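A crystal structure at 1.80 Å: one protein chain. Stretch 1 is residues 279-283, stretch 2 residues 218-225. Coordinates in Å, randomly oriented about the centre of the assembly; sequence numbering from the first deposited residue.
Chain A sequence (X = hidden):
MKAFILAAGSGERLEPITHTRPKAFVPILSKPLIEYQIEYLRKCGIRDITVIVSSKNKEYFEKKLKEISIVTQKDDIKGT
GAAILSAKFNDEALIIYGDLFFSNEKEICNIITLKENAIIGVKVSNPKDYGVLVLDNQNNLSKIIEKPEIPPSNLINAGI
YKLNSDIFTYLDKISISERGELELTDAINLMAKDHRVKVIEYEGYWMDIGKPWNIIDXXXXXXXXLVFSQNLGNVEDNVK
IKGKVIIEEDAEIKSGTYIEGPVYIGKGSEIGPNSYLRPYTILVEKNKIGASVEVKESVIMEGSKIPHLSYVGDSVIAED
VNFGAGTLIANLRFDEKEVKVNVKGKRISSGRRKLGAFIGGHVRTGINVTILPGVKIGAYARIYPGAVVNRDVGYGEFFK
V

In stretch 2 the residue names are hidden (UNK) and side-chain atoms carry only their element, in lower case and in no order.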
# COMPACT_ATOMS: atom_id res chain seq x y z
N PRO A 279 11.12 -17.69 -1.64
CA PRO A 279 11.44 -16.26 -1.80
C PRO A 279 10.23 -15.32 -1.78
O PRO A 279 9.21 -15.54 -2.48
CB PRO A 279 12.15 -16.22 -3.16
CG PRO A 279 12.93 -17.55 -3.18
CD PRO A 279 11.90 -18.54 -2.60
N TYR A 280 10.38 -14.26 -1.01
CA TYR A 280 9.42 -13.16 -0.88
C TYR A 280 8.23 -13.53 -0.04
O TYR A 280 7.17 -12.96 -0.20
CB TYR A 280 9.08 -12.50 -2.22
CG TYR A 280 10.32 -11.87 -2.79
CD1 TYR A 280 10.90 -10.75 -2.15
CD2 TYR A 280 10.96 -12.42 -3.90
CE1 TYR A 280 12.09 -10.16 -2.64
CE2 TYR A 280 12.15 -11.85 -4.41
CZ TYR A 280 12.70 -10.72 -3.76
OH TYR A 280 13.87 -10.16 -4.24
N THR A 281 8.46 -14.44 0.90
CA THR A 281 7.48 -14.77 1.91
C THR A 281 7.61 -13.71 2.99
O THR A 281 8.66 -13.58 3.56
CB THR A 281 7.73 -16.15 2.49
OG1 THR A 281 7.36 -17.13 1.49
CG2 THR A 281 6.85 -16.36 3.75
N ILE A 282 6.53 -13.00 3.26
CA ILE A 282 6.53 -11.95 4.27
C ILE A 282 5.46 -12.25 5.28
O ILE A 282 4.28 -12.14 5.00
CB ILE A 282 6.34 -10.50 3.57
CG1 ILE A 282 7.64 -10.14 2.80
CG2 ILE A 282 5.92 -9.36 4.56
CD1 ILE A 282 7.31 -9.79 1.33
N LEU A 283 5.84 -12.67 6.48
CA LEU A 283 4.80 -12.89 7.47
C LEU A 283 4.87 -11.74 8.42
O LEU A 283 5.88 -11.67 9.15
CB LEU A 283 5.08 -14.19 8.25
CG LEU A 283 5.36 -15.32 7.25
CD1 LEU A 283 6.06 -16.54 7.93
CD2 LEU A 283 4.07 -15.71 6.63
N UNK A 218 5.54 -3.23 -2.98
CA UNK A 218 6.39 -2.52 -1.95
C UNK A 218 7.02 -3.40 -0.89
O UNK A 218 8.10 -3.12 -0.31
c UNK A 218 5.27 -0.32 -2.35
c UNK A 218 5.68 -1.29 -1.29
c UNK A 218 4.44 -1.75 -0.58
N UNK A 219 6.35 -4.50 -0.56
CA UNK A 219 6.85 -5.33 0.52
C UNK A 219 8.03 -6.07 -0.02
O UNK A 219 8.99 -6.32 0.71
o UNK A 219 5.51 -6.13 3.27
c UNK A 219 5.04 -5.92 2.17
n UNK A 219 3.87 -5.33 2.01
c UNK A 219 5.75 -6.33 0.95
N UNK A 220 8.00 -6.38 -1.33
CA UNK A 220 9.18 -7.02 -1.95
C UNK A 220 10.35 -6.05 -1.94
O UNK A 220 11.42 -6.35 -1.42
c UNK A 220 8.09 -8.76 -3.49
c UNK A 220 8.87 -7.45 -3.37
c UNK A 220 9.15 -9.62 -5.55
n UNK A 220 8.77 -9.90 -6.93
c UNK A 220 7.86 -9.04 -4.92
N UNK A 221 10.12 -4.85 -2.46
CA UNK A 221 11.16 -3.81 -2.35
C UNK A 221 11.76 -3.66 -0.94
O UNK A 221 12.97 -3.73 -0.73
c UNK A 221 13.45 0.01 -2.62
c UNK A 221 12.58 -1.39 -4.13
c UNK A 221 11.79 -1.52 -3.02
c UNK A 221 11.99 -0.32 -0.71
c UNK A 221 12.73 0.60 -0.03
c UNK A 221 14.19 0.98 -1.93
c UNK A 221 12.34 -0.64 -2.03
c UNK A 221 10.64 -2.47 -2.84
c UNK A 221 13.83 1.25 -0.63
n UNK A 221 13.56 -0.46 -3.90
N UNK A 222 10.91 -3.45 0.04
CA UNK A 222 11.36 -3.30 1.40
C UNK A 222 12.19 -4.47 1.95
O UNK A 222 13.12 -4.26 2.75
c UNK A 222 10.14 -3.02 2.33
N UNK A 223 11.79 -5.70 1.59
CA UNK A 223 12.48 -6.89 2.04
C UNK A 223 13.88 -6.85 1.46
O UNK A 223 14.87 -7.11 2.15
c UNK A 223 11.41 -10.62 1.85
c UNK A 223 12.80 -9.39 3.55
c UNK A 223 11.72 -8.17 1.62
c UNK A 223 12.37 -9.47 2.09
N UNK A 224 13.96 -6.45 0.20
CA UNK A 224 15.26 -6.36 -0.44
C UNK A 224 16.14 -5.28 0.19
O UNK A 224 17.32 -5.52 0.49
o UNK A 224 14.99 -8.46 -2.25
c UNK A 224 15.09 -6.09 -1.92
o UNK A 224 14.07 -7.18 -3.76
c UNK A 224 14.68 -7.33 -2.69
N UNK A 225 15.55 -4.12 0.44
CA UNK A 225 16.33 -2.91 0.66
C UNK A 225 16.42 -2.43 2.08
O UNK A 225 17.47 -1.91 2.47
n UNK A 225 17.36 -1.57 -2.06
o UNK A 225 15.41 -2.64 -2.46
c UNK A 225 15.82 -1.81 -0.24
c UNK A 225 16.18 -2.04 -1.68

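Position 218 opens the helical stretch with three side-chain carbons, the first carrying the other two. This fork at CB identifies valine, and Val218 is out of reach of stretch 1.

At position 219 two carbons lead to one oxygen and one nitrogen, the pattern of a terminal amide. CB points toward the strand, and the oxygen lies 3.5 Å from CG2 of Ile282. The residue is asparagine. Both OD1 and ND2 of Asn219 are hydrogen-bonded elsewhere in the structure, so its polar end can pack beside an aliphatic side chain without leaving its polar atoms unpaired.

Position 220 carries four carbons in an unbranched row ending in nitrogen. Its CB points sideways, and the chain runs along the ring of Tyr280: the second carbon of 220 is 3.7 Å from CD1 of Tyr280, and the fourth lies over one face, 3.7 Å from the Tyr280 ring centroid and 11° off the normal, a CH-pi contact. This is lysine, and the two carbons are CG and CE. NZ of Lys220 lies 4.8 Å from the centroid of the Tyr280 ring, 21° off the normal, in cation-pi geometry.

Position 221 has one carbon followed by fused five- and six-membered rings containing eight carbons and one nitrogen. Such an indole belongs to tryptophan; the CA-to-CB bond of Trp221 points away from stretch 1, and the residue makes no contact with it.

A single side-chain carbon at position 222 denotes alanine, and Ala222 lies out of reach.

At position 223 four carbons fork at the second. Its CB faces stretch 1, and a terminal carbon of the 223 fork lies 3.9 Å from CG1 of Ile282 and 4.0 Å from CD1 of Tyr280, bridging the two side chains; this is leucine, and the carbon is CD2.

Position 224 shows two carbons, the second bearing two oxygens: a carboxylate attached directly to CB. Although CB points sideways, the end of the side chain comes nearer, and OH of Tyr280 donates a hydrogen bond of 2.8 Å to one carboxylate oxygen of 224, near the plane of the ring. The residue is aspartate, the oxygen OD1.

Position 225 again has two carbons, the second bearing one oxygen and one nitrogen, and is read as asparagine. Asn225 is exposed and does not touch stretch 1.

The helix crosses the strand at 94°, burying 356 Å² in all. Tyr280 makes the centre of the contact: Lys220 covers one ring face while Asp224 accepts from the hydroxyl. Beside it, Ile282 packs against Leu223 and Asn219, whose CA-to-CB bonds point toward stretch 1.

Stretch 2 (218-225) VNKWALDN
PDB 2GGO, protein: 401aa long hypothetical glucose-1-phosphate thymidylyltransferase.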